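Local coordinates for protein muramidase (Sodiomyces alcalophilus, PDB 6ZM8) that probably hydrolyses the glycan chains of bacterial cell-wall peptidoglycan, acting as a fungal family 25 muramidase (lysozyme), at residues A[123-126]-A[130-133]; A[116-121]-A[152-157]; A[56-61]-A[74-79]; A[192-195]-A[200-203]. All coordinates share one frame; numbering follows the deposited sequence. Where two conformers were deposited one is given.

Overall arrangement
From the N terminus, contact 3 closes first: after strand 55-61 of the barrel wall, the chain turns into helix 69-78, which packs back on it. Contact 2 closes a much longer loop, from helix 110-128 through strand 133-136 and helix 138-145 to the loop before strand 157-160. Contact 1 lies wholly within that span, joining the C-terminal part of the same helix to the residues leading into strand 133-136. The two touch, and both also pack against contact 3 through Tyr124 and Phe120. Contact 4 follows in series, about 18 Å from contacts 1 and 2 between centres, and sets the last helix against the last barrel strand.

Contact 1 (A[123-126]-A[130-133]); sequences TYHG and RWPV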
loop_
_atom_site.group_PDB
_atom_site.type_symbol
_atom_site.label_atom_id
_atom_site.label_comp_id
_atom_site.label_asym_id
_atom_site.label_seq_id
_atom_site.Cartn_x
_atom_site.Cartn_y
_atom_site.Cartn_z
ATOM N N THR A 123 13.915 7.099 0.964
ATOM C CA THR A 123 13.563 8.188 1.878
ATOM C C THR A 123 12.620 7.690 2.975
ATOM O O THR A 123 12.807 7.989 4.161
ATOM C CB THR A 123 12.978 9.367 1.103
ATOM O OG1 THR A 123 13.946 9.837 0.152
ATOM C CG2 THR A 123 12.621 10.518 2.028
ATOM N N TYR A 124 11.597 6.928 2.583
ATOM C CA TYR A 124 10.649 6.416 3.570
ATOM C C TYR A 124 11.368 5.553 4.628
ATOM O O TYR A 124 11.085 5.645 5.809
ATOM C CB TYR A 124 9.538 5.628 2.852
ATOM C CG TYR A 124 8.464 5.153 3.813
ATOM C CD1 TYR A 124 7.458 6.012 4.247
ATOM C CD2 TYR A 124 8.477 3.851 4.301
ATOM C CE1 TYR A 124 6.495 5.593 5.150
ATOM C CE2 TYR A 124 7.511 3.417 5.202
ATOM C CZ TYR A 124 6.520 4.291 5.635
ATOM O OH TYR A 124 5.607 3.827 6.545
ATOM N N HIS A 125 12.287 4.707 4.156
ATOM C CA HIS A 125 13.058 3.848 5.089
ATOM C C HIS A 125 13.964 4.692 6.011
ATOM O O HIS A 125 14.093 4.380 7.194
ATOM C CB HIS A 125 13.852 2.847 4.257
ATOM C CG HIS A 125 14.753 1.975 5.061
ATOM N ND1 HIS A 125 16.071 2.294 5.249
ATOM C CD2 HIS A 125 14.522 0.822 5.688
ATOM C CE1 HIS A 125 16.629 1.324 6.004
ATOM N NE2 HIS A 125 15.703 0.424 6.287
ATOM N N GLY A 126 14.577 5.735 5.473
ATOM C CA GLY A 126 15.399 6.594 6.303
ATOM C C GLY A 126 14.607 7.314 7.374
ATOM O O GLY A 126 15.122 7.602 8.459
ATOM N N ARG A 130 11.436 1.584 8.024
ATOM C CA ARG A 130 10.799 0.505 7.293
ATOM C C ARG A 130 10.894 0.707 5.785
ATOM O O ARG A 130 10.718 1.817 5.273
ATOM C CB ARG A 130 9.298 0.442 7.615
ATOM C CG ARG A 130 8.999 0.137 9.090
ATOM C CD ARG A 130 9.644 -1.182 9.535
ATOM N NE ARG A 130 9.273 -2.309 8.694
ATOM C CZ ARG A 130 8.206 -3.093 8.863
ATOM N NH1 ARG A 130 7.432 -2.936 9.950
ATOM N NH2 ARG A 130 7.942 -4.077 8.005
ATOM N N TRP A 131 11.133 -0.404 5.078
ATOM C CA TRP A 131 10.908 -0.404 3.641
ATOM C C TRP A 131 9.389 -0.438 3.412
ATOM O O TRP A 131 8.681 -1.216 4.037
ATOM C CB TRP A 131 11.559 -1.612 2.965
ATOM C CG TRP A 131 13.046 -1.627 3.131
ATOM C CD1 TRP A 131 13.772 -2.481 3.903
ATOM C CD2 TRP A 131 13.993 -0.719 2.571
ATOM N NE1 TRP A 131 15.102 -2.162 3.853
ATOM C CE2 TRP A 131 15.267 -1.081 3.045
ATOM C CE3 TRP A 131 13.892 0.383 1.733
ATOM C CZ2 TRP A 131 16.425 -0.377 2.704
ATOM C CZ3 TRP A 131 15.048 1.071 1.399
ATOM C CH2 TRP A 131 16.300 0.702 1.877
ATOM N N PRO A 132 8.875 0.400 2.516
ATOM C CA PRO A 132 7.441 0.397 2.261
ATOM C C PRO A 132 7.035 -0.838 1.462
ATOM O O PRO A 132 7.812 -1.432 0.712
ATOM C CB PRO A 132 7.218 1.677 1.477
ATOM C CG PRO A 132 8.518 1.823 0.702
ATOM C CD PRO A 132 9.600 1.338 1.649
ATOM N N VAL A 133 5.746 -1.178 1.600
ATOM C CA VAL A 133 5.093 -2.077 0.663
ATOM C C VAL A 133 4.902 -1.348 -0.668
ATOM O O VAL A 133 4.683 -0.126 -0.680
ATOM C CB VAL A 133 3.740 -2.482 1.293
ATOM C CG1 VAL A 133 2.796 -3.174 0.317
ATOM C CG2 VAL A 133 3.984 -3.375 2.508
#
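With CG anti to the backbone N (chi1 176°), His125 swings its imidazole off helix 110-128 toward Trp131, whose CG lies beside its own backbone N (chi1 -62°) so that the indole folds back over the histidine. The rings form a face-to-face stack, planes 9° apart, with centroids of the imidazole and the six-membered indole ring 3.7 Å apart. His125 CD2 comes within 3.3 Å of Trp131 CE2, and His125 CB adds a CH-pi contact over the same indole face. Arg154 makes a cation-pi contact on the other face. Nearer the backbone, Arg130 O receives a CA-H...O contact from His125 CA at 3.1 Å, while Tyr124 CD2 packs 3.8 Å from Pro132 CB. The Tyr124 hydroxyl bonds to Gly81 O and Gly92 N, which fixes the far end of the phenol. Shortening Trp131 to an alanine is likely to leave the His125 imidazole able to turn and Arg154 without its aromatic surface. This link between the helix and the approach to strand 133-136 of the TIM-barrel fold contains no conventional hydrogen bond across it; it therefore rests on ring overlap, apolar packing and weak C-H donors, with the indole sandwiched between stacked imidazole and Arg154 guanidinium.

Contact 2 (A[116-121]-A[152-157]); sequences WIEDFV and ANRCPL
Glu118 and Arg154 meet in a bidentate, end-on salt bridge that, on the outside of the TIM barrel, ties helix 110-128 to the loop leading into strand 157-160. Arg154 NH1 donates to Glu118 OE2 at 2.8 Å with an N-H...O angle of 174°, and Arg154 NH2 donates to Glu118 OE1 at 2.9 Å and 170°. Each carboxylate oxygen uses its syn lone pair, and the carboxylate and guanidinium planes differ by only 13°, close to the flat geometry in which both bonds can be straight at once. To present its oxygens this way the glutamate chain bends at chi2, while the arginine bends at chi3, and the two side chains approach at about a right angle.

Both groups have further partners. Glu118 OE1 is shared with Arg150 NH2 in a second salt bridge, so one carboxylate serves two arginines and would be expected to stay ionised. Arg154 NH2 also donates to Arg150 O, which employs both of its hydrogens and fixes the rotation of the guanidinium. Deeper in, Cys155 O is satisfied by Trp173 NE1, and Cys155 SG packs near Val121 CG1, a contact made in one of two valine conformers and so less certain.

The salt bridge thus lies toward the partly exposed side of the contact, over a buried apolar patch. There Cys155 rests on Ile134 of strand 133-136 and Val121 on Pro132, while one turn earlier Ile117 packs against Trp141 and Thr145 of helix 138-145.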
loop_
_atom_site.group_PDB
_atom_site.type_symbol
_atom_site.label_atom_id
_atom_site.label_comp_id
_atom_site.label_asym_id
_atom_site.label_seq_id
_atom_site.Cartn_x
_atom_site.Cartn_y
_atom_site.Cartn_z
ATOM N N TRP A 116 12.604 7.309 -9.395
ATOM C CA TRP A 116 11.621 7.987 -8.563
ATOM C C TRP A 116 11.183 7.074 -7.414
ATOM O O TRP A 116 11.124 7.471 -6.255
ATOM C CB TRP A 116 10.422 8.411 -9.441
ATOM C CG TRP A 116 9.445 9.282 -8.741
ATOM C CD1 TRP A 116 9.405 10.642 -8.838
ATOM C CD2 TRP A 116 8.421 8.900 -7.808
ATOM N NE1 TRP A 116 8.406 11.139 -8.017
ATOM C CE2 TRP A 116 7.805 10.104 -7.376
ATOM C CE3 TRP A 116 7.936 7.692 -7.303
ATOM C CZ2 TRP A 116 6.763 10.115 -6.450
ATOM C CZ3 TRP A 116 6.904 7.694 -6.373
ATOM C CH2 TRP A 116 6.343 8.906 -5.948
ATOM N N ILE A 117 10.853 5.833 -7.775
ATOM C CA ILE A 117 10.438 4.841 -6.763
ATOM C C ILE A 117 11.581 4.619 -5.766
ATOM O O ILE A 117 11.340 4.558 -4.563
ATOM C CB ILE A 117 9.978 3.548 -7.446
ATOM C CG1 ILE A 117 8.744 3.814 -8.326
ATOM C CG2 ILE A 117 9.686 2.471 -6.399
ATOM C CD1 ILE A 117 8.457 2.695 -9.319
ATOM N N GLU A 118 12.822 4.479 -6.268
ATOM C CA GLU A 118 13.966 4.316 -5.372
ATOM C C GLU A 118 14.058 5.475 -4.391
ATOM O O GLU A 118 14.337 5.292 -3.199
ATOM C CB GLU A 118 15.235 4.185 -6.208
ATOM C CG GLU A 118 16.497 3.982 -5.358
ATOM C CD GLU A 118 16.500 2.670 -4.611
ATOM O OE1 GLU A 118 16.484 1.612 -5.257
ATOM O OE2 GLU A 118 16.400 2.696 -3.382
ATOM N N ASP A 119 13.864 6.702 -4.886
ATOM C CA ASP A 119 13.937 7.866 -4.016
ATOM C C ASP A 119 12.839 7.800 -2.938
ATOM O O ASP A 119 13.087 8.082 -1.758
ATOM C CB ASP A 119 13.836 9.134 -4.869
ATOM C CG ASP A 119 14.255 10.405 -4.176
ATOM O OD1 ASP A 119 15.056 10.362 -3.250
ATOM O OD2 ASP A 119 13.773 11.479 -4.655
ATOM N N PHE A 120 11.629 7.424 -3.331
ATOM C CA PHE A 120 10.553 7.277 -2.340
ATOM C C PHE A 120 10.912 6.213 -1.298
ATOM O O PHE A 120 10.790 6.443 -0.086
ATOM C CB PHE A 120 9.231 6.933 -3.049
ATOM C CG PHE A 120 8.067 6.880 -2.089
ATOM C CD1 PHE A 120 7.839 5.768 -1.280
ATOM C CD2 PHE A 120 7.196 7.961 -1.989
ATOM C CE1 PHE A 120 6.788 5.755 -0.364
ATOM C CE2 PHE A 120 6.125 7.934 -1.092
ATOM C CZ PHE A 120 5.932 6.836 -0.277
ATOM N N VAL A 121 11.295 5.025 -1.753
ATOM C CA VAL A 121 11.430 3.942 -0.763
ATOM C C VAL A 121 12.678 4.154 0.115
ATOM O O VAL A 121 12.660 3.776 1.275
ATOM C CB VAL A 121 11.406 2.539 -1.406
ATOM C CG1 VAL A 121 10.179 2.363 -2.302
ATOM C CG2 VAL A 121 12.654 2.222 -2.188
ATOM N N ALA A 152 12.328 -5.807 -5.124
ATOM C CA ALA A 152 11.697 -7.007 -4.582
ATOM C C ALA A 152 12.350 -7.524 -3.303
ATOM O O ALA A 152 11.660 -8.082 -2.448
ATOM C CB ALA A 152 11.674 -8.101 -5.622
ATOM N N ASN A 153 13.652 -7.292 -3.127
ATOM C CA ASN A 153 14.373 -7.787 -1.935
ATOM C C ASN A 153 14.313 -6.807 -0.747
ATOM O O ASN A 153 14.955 -6.999 0.288
ATOM C CB ASN A 153 15.837 -8.006 -2.296
ATOM C CG ASN A 153 16.633 -8.574 -1.155
ATOM O OD1 ASN A 153 16.311 -9.632 -0.601
ATOM N ND2 ASN A 153 17.700 -7.896 -0.814
ATOM N N ARG A 154 13.616 -5.737 -0.901
ATOM C CA ARG A 154 13.329 -4.821 0.199
ATOM C C ARG A 154 11.837 -4.650 0.483
ATOM O O ARG A 154 11.432 -4.567 1.639
ATOM C CB ARG A 154 13.918 -3.428 -0.082
ATOM C CG ARG A 154 15.434 -3.383 0.039
ATOM C CD ARG A 154 16.025 -2.070 -0.455
ATOM N NE ARG A 154 15.859 -1.962 -1.891
ATOM C CZ ARG A 154 15.997 -0.821 -2.585
ATOM N NH1 ARG A 154 16.280 0.311 -1.934
ATOM N NH2 ARG A 154 15.867 -0.815 -3.887
ATOM N N CYS A 155 11.053 -4.503 -0.568
ATOM C CA CYS A 155 9.668 -4.001 -0.463
ATOM C C CYS A 155 8.694 -5.139 -0.685
ATOM O O CYS A 155 8.617 -5.674 -1.786
ATOM C CB CYS A 155 9.412 -2.946 -1.527
ATOM S SG CYS A 155 10.460 -1.485 -1.338
ATOM N N PRO A 156 7.889 -5.496 0.329
ATOM C CA PRO A 156 6.869 -6.514 0.104
ATOM C C PRO A 156 5.895 -6.076 -1.005
ATOM O O PRO A 156 5.553 -4.880 -1.094
ATOM C CB PRO A 156 6.140 -6.610 1.455
ATOM C CG PRO A 156 7.189 -6.108 2.462
ATOM C CD PRO A 156 7.899 -4.998 1.716
ATOM N N LEU A 157 5.412 -7.039 -1.763
ATOM C CA LEU A 157 4.507 -6.763 -2.881
ATOM C C LEU A 157 3.051 -6.873 -2.457
ATOM O O LEU A 157 2.624 -7.882 -1.889
ATOM C CB LEU A 157 4.773 -7.794 -3.984
ATOM C CG LEU A 157 3.863 -7.675 -5.219
ATOM C CD1 LEU A 157 4.092 -6.357 -5.965
ATOM C CD2 LEU A 157 4.116 -8.881 -6.124
#

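Contact 3 (A[56-61]-A[74-79]); sequences RGAYHF and RYFASN
Strand 56-61, which carries Ala58 and His60 toward Phe76, runs at 151° to helix segment 74-78, the axes approaching to 9.1 Å. The two are the first elements of a beta-alpha-beta crossover in the TIM-barrel fold, the chain continuing to the parallel strand 93-95. Phe76 fills the gap between them: its ring, carried clear of its own backbone N by a chi1 of 175°, extends from the helix to the strand. His60 CB sits over one ring face in a CH-pi contact, 3.8 Å from the Phe76 centroid and offset toward the rim. The rings meet obliquely, planes at 51°; the imidazole has other partners, ND1 bonding to Thr32 OG1 and NE2 to Gln72 OE1, so both nitrogens are engaged and the ring is held in its rotation. Ala58 CB packs 3.8 Å from Phe76 CE1. Phe120 and Tyr124 of helix 110-128 also touch Phe76, joining a second helix to this layer outside the barrel. With an alanine in place of Phe76, a gap would probably open between helix and strand, leaving His60 CB and Ala58 without their aromatic cover. At the ring edge, Phe76 CZ comes within 3.4 Å of Ala58 O.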
loop_
_atom_site.group_PDB
_atom_site.type_symbol
_atom_site.label_atom_id
_atom_site.label_comp_id
_atom_site.label_asym_id
_atom_site.label_seq_id
_atom_site.Cartn_x
_atom_site.Cartn_y
_atom_site.Cartn_z
ATOM N N ARG A 56 -3.111 -2.303 11.098
ATOM C CA ARG A 56 -3.475 -1.296 10.096
ATOM C C ARG A 56 -2.244 -0.609 9.568
ATOM O O ARG A 56 -1.232 -0.467 10.265
ATOM C CB ARG A 56 -4.513 -0.287 10.612
ATOM C CG ARG A 56 -4.037 0.648 11.712
ATOM C CD ARG A 56 -4.087 0.038 13.116
ATOM N NE ARG A 56 -3.755 1.003 14.149
ATOM C CZ ARG A 56 -2.521 1.377 14.487
ATOM N NH1 ARG A 56 -1.465 0.776 13.951
ATOM N NH2 ARG A 56 -2.349 2.336 15.366
ATOM N N GLY A 57 -2.361 -0.131 8.339
ATOM C CA GLY A 57 -1.353 0.705 7.733
ATOM C C GLY A 57 -2.002 1.768 6.867
ATOM O O GLY A 57 -3.212 1.749 6.625
ATOM N N ALA A 58 -1.145 2.656 6.376
ATOM C CA ALA A 58 -1.545 3.742 5.509
ATOM C C ALA A 58 -0.969 3.539 4.120
ATOM O O ALA A 58 0.069 2.862 3.963
ATOM C CB ALA A 58 -1.026 5.054 6.070
ATOM N N TYR A 59 -1.573 4.180 3.112
ATOM C CA TYR A 59 -0.980 4.182 1.775
ATOM C C TYR A 59 -0.974 5.575 1.173
ATOM O O TYR A 59 -1.759 6.486 1.557
ATOM C CB TYR A 59 -1.594 3.128 0.841
ATOM C CG TYR A 59 -2.997 3.365 0.346
ATOM C CD1 TYR A 59 -3.248 4.104 -0.797
ATOM C CD2 TYR A 59 -4.092 2.774 0.991
ATOM C CE1 TYR A 59 -4.533 4.240 -1.317
ATOM C CE2 TYR A 59 -5.391 2.903 0.494
ATOM C CZ TYR A 59 -5.597 3.639 -0.676
ATOM O OH TYR A 59 -6.868 3.773 -1.184
ATOM N N HIS A 60 -0.054 5.737 0.219
ATOM C CA HIS A 60 0.195 6.995 -0.490
ATOM C C HIS A 60 -0.023 6.769 -1.970
ATOM O O HIS A 60 0.584 5.857 -2.564
ATOM C CB HIS A 60 1.686 7.374 -0.298
ATOM C CG HIS A 60 2.043 8.601 -1.077
ATOM N ND1 HIS A 60 1.659 9.864 -0.633
ATOM C CD2 HIS A 60 2.671 8.714 -2.277
ATOM C CE1 HIS A 60 2.091 10.709 -1.551
ATOM N NE2 HIS A 60 2.679 10.054 -2.578
ATOM N N PHE A 61 -0.849 7.606 -2.614
ATOM C CA PHE A 61 -1.014 7.537 -4.063
ATOM C C PHE A 61 0.073 8.376 -4.738
ATOM O O PHE A 61 0.094 9.621 -4.635
ATOM C CB PHE A 61 -2.417 7.968 -4.497
ATOM C CG PHE A 61 -2.664 7.648 -5.958
ATOM C CD1 PHE A 61 -2.197 8.453 -6.988
ATOM C CD2 PHE A 61 -3.277 6.467 -6.295
ATOM C CE1 PHE A 61 -2.353 8.082 -8.324
ATOM C CE2 PHE A 61 -3.458 6.110 -7.616
ATOM C CZ PHE A 61 -2.996 6.909 -8.635
ATOM N N ARG A 74 8.373 12.060 2.404
ATOM C CA ARG A 74 8.314 12.928 3.586
ATOM C C ARG A 74 6.875 13.323 3.882
ATOM O O ARG A 74 6.449 13.341 5.055
ATOM C CB ARG A 74 9.153 14.203 3.387
ATOM C CG ARG A 74 10.637 13.996 3.488
ATOM C CD ARG A 74 11.438 15.305 3.431
ATOM N NE ARG A 74 11.552 15.838 2.075
ATOM C CZ ARG A 74 12.523 15.515 1.156
ATOM N NH1 ARG A 74 13.387 14.569 1.507
ATOM N NH2 ARG A 74 12.511 16.017 -0.046
ATOM N N TYR A 75 6.122 13.715 2.866
ATOM C CA TYR A 75 4.731 14.139 3.069
ATOM C C TYR A 75 3.903 12.985 3.638
ATOM O O TYR A 75 3.136 13.154 4.588
ATOM C CB TYR A 75 4.165 14.634 1.742
ATOM C CG TYR A 75 2.782 15.212 1.850
ATOM C CD1 TYR A 75 2.548 16.382 2.521
ATOM C CD2 TYR A 75 1.694 14.601 1.250
ATOM C CE1 TYR A 75 1.275 16.961 2.589
ATOM C CE2 TYR A 75 0.421 15.143 1.307
ATOM C CZ TYR A 75 0.217 16.334 1.952
ATOM O OH TYR A 75 -1.037 16.874 1.946
ATOM N N PHE A 76 4.045 11.805 3.043
ATOM C CA PHE A 76 3.335 10.618 3.525
ATOM C C PHE A 76 3.702 10.294 4.972
ATOM O O PHE A 76 2.817 10.104 5.823
ATOM C CB PHE A 76 3.684 9.459 2.591
ATOM C CG PHE A 76 3.139 8.129 3.010
ATOM C CD1 PHE A 76 1.785 7.932 3.299
ATOM C CD2 PHE A 76 3.985 7.010 3.024
ATOM C CE1 PHE A 76 1.304 6.661 3.578
ATOM C CE2 PHE A 76 3.488 5.741 3.295
ATOM C CZ PHE A 76 2.142 5.564 3.566
ATOM N N ALA A 77 5.010 10.218 5.275
ATOM C CA ALA A 77 5.443 9.820 6.615
ATOM C C ALA A 77 4.990 10.813 7.681
ATOM O O ALA A 77 4.833 10.429 8.830
ATOM C CB ALA A 77 6.933 9.624 6.653
ATOM N N SER A 78 4.812 12.086 7.307
ATOM C CA SER A 78 4.378 13.135 8.236
ATOM C C SER A 78 2.865 13.208 8.392
ATOM O O SER A 78 2.410 13.952 9.267
ATOM C CB SER A 78 4.899 14.534 7.733
ATOM O OG SER A 78 6.272 14.631 7.832
ATOM N N ASN A 79 2.111 12.533 7.545
ATOM C CA ASN A 79 0.663 12.741 7.451
ATOM C C ASN A 79 -0.092 11.411 7.395
ATOM O O ASN A 79 -1.124 11.318 6.724
ATOM C CB ASN A 79 0.315 13.633 6.251
ATOM C CG ASN A 79 0.812 15.046 6.458
ATOM O OD1 ASN A 79 0.236 15.797 7.268
ATOM N ND2 ASN A 79 1.854 15.403 5.799
#

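Contact 4 (A[192-195]-A[200-203]); sequences NWFN and RLRA
Arg200 N, at the start of the helix that packs on Phe194, donates a hydrogen bond to Asp197 OD1, holding the first turn of helix 198-206 to the short link from strand 190-194. That strand closes the family 25 TIM-type barrel, pairing antiparallel with both strand 2-7 and strand 178-182, and the helix packs against its end through Phe194. No hydrogen bond joins the two segments directly; the contact is apolar and centres on Phe194. A chi1 of 170° swings the phenyl ring away from its own backbone N and toward the helix, where Leu201 lies along one face. Leu201 CD1 stands almost straight above the ring, 3.9 Å from its centroid and 9° off the normal, in a CH-pi contact. Closer to the backbone, Leu201 CB is 3.6 Å from Phe194 CE2, so the leucine touches the ring through both the root and one branch of its side chain. Leu201 also reaches Ile2 and Ile55, and Phe194 meets Phe26 and Phe178, so the pair belongs to a larger apolar cluster at this end of the barrel. At the more exposed margin, the Arg200 chain, bent at chi2 and chi3, leads away, while its CB touches Phe194 CZ at 4.0 Å.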
loop_
_atom_site.group_PDB
_atom_site.type_symbol
_atom_site.label_atom_id
_atom_site.label_comp_id
_atom_site.label_asym_id
_atom_site.label_seq_id
_atom_site.Cartn_x
_atom_site.Cartn_y
_atom_site.Cartn_z
ATOM N N ASN A 192 -8.489 -7.878 0.351
ATOM C CA ASN A 192 -7.120 -8.357 0.256
ATOM C C ASN A 192 -6.961 -9.696 0.981
ATOM O O ASN A 192 -7.606 -9.977 1.988
ATOM C CB ASN A 192 -6.145 -7.376 0.931
ATOM C CG ASN A 192 -6.187 -6.031 0.239
ATOM O OD1 ASN A 192 -5.874 -5.928 -0.942
ATOM N ND2 ASN A 192 -6.588 -4.990 0.980
ATOM N N TRP A 193 -5.988 -10.468 0.488
ATOM C CA TRP A 193 -5.408 -11.591 1.222
ATOM C C TRP A 193 -3.997 -11.231 1.635
ATOM O O TRP A 193 -3.231 -10.682 0.836
ATOM C CB TRP A 193 -5.327 -12.853 0.365
ATOM C CG TRP A 193 -6.647 -13.403 -0.080
ATOM C CD1 TRP A 193 -7.054 -13.598 -1.360
ATOM C CD2 TRP A 193 -7.761 -13.828 0.741
ATOM N NE1 TRP A 193 -8.313 -14.134 -1.411
ATOM C CE2 TRP A 193 -8.805 -14.241 -0.141
ATOM C CE3 TRP A 193 -7.990 -13.886 2.118
ATOM C CZ2 TRP A 193 -10.049 -14.693 0.329
ATOM C CZ3 TRP A 193 -9.218 -14.327 2.576
ATOM C CH2 TRP A 193 -10.222 -14.731 1.696
ATOM N N PHE A 194 -3.634 -11.614 2.856
ATOM C CA PHE A 194 -2.242 -11.652 3.294
ATOM C C PHE A 194 -1.749 -13.089 3.164
ATOM O O PHE A 194 -2.386 -14.030 3.648
ATOM C CB PHE A 194 -2.128 -11.194 4.764
ATOM C CG PHE A 194 -0.749 -11.445 5.336
ATOM C CD1 PHE A 194 0.334 -10.668 4.973
ATOM C CD2 PHE A 194 -0.546 -12.490 6.249
ATOM C CE1 PHE A 194 1.591 -10.914 5.514
ATOM C CE2 PHE A 194 0.708 -12.727 6.789
ATOM C CZ PHE A 194 1.768 -11.949 6.427
ATOM N N ASN A 195 -0.575 -13.238 2.520
ATOM C CA ASN A 195 0.012 -14.546 2.219
ATOM C C ASN A 195 0.857 -15.056 3.382
ATOM O O ASN A 195 2.063 -15.143 3.269
ATOM C CB ASN A 195 0.866 -14.413 0.963
ATOM C CG ASN A 195 1.393 -15.702 0.431
ATOM O OD1 ASN A 195 0.940 -16.776 0.851
ATOM N ND2 ASN A 195 2.326 -15.607 -0.481
ATOM N N ARG A 200 3.328 -14.414 10.990
ATOM C CA ARG A 200 4.012 -13.704 9.911
ATOM C C ARG A 200 3.434 -12.317 9.693
ATOM O O ARG A 200 4.168 -11.391 9.357
ATOM C CB ARG A 200 3.957 -14.525 8.634
ATOM C CG ARG A 200 4.897 -15.707 8.640
ATOM C CD ARG A 200 6.387 -15.342 8.740
ATOM N NE ARG A 200 6.879 -14.607 7.555
ATOM C CZ ARG A 200 7.598 -15.174 6.575
ATOM N NH1 ARG A 200 7.904 -16.457 6.687
ATOM N NH2 ARG A 200 8.016 -14.483 5.506
ATOM N N LEU A 201 2.118 -12.154 9.888
ATOM C CA LEU A 201 1.525 -10.811 9.790
ATOM C C LEU A 201 2.074 -9.916 10.913
ATOM O O LEU A 201 2.411 -8.752 10.682
ATOM C CB LEU A 201 -0.008 -10.917 9.813
ATOM C CG LEU A 201 -0.758 -9.601 9.670
ATOM C CD1 LEU A 201 -0.387 -8.860 8.377
ATOM C CD2 LEU A 201 -2.254 -9.875 9.722
ATOM N N ARG A 202 2.145 -10.476 12.116
ATOM C CA ARG A 202 2.728 -9.731 13.224
ATOM C C ARG A 202 4.194 -9.389 12.925
ATOM O O ARG A 202 4.636 -8.269 13.241
ATOM C CB ARG A 202 2.610 -10.543 14.500
ATOM C CG ARG A 202 3.243 -9.937 15.710
ATOM C CD ARG A 202 2.281 -8.911 16.271
ATOM N NE ARG A 202 1.124 -9.576 16.888
ATOM C CZ ARG A 202 -0.128 -9.101 16.944
ATOM N NH1 ARG A 202 -0.406 -7.848 16.631
ATOM N NH2 ARG A 202 -1.078 -9.851 17.491
ATOM N N ALA A 203 4.948 -10.325 12.338
ATOM C CA ALA A 203 6.355 -10.047 12.008
ATOM C C ALA A 203 6.476 -8.920 10.993
ATOM O O ALA A 203 7.388 -8.100 11.079
ATOM C CB ALA A 203 7.037 -11.300 11.510
#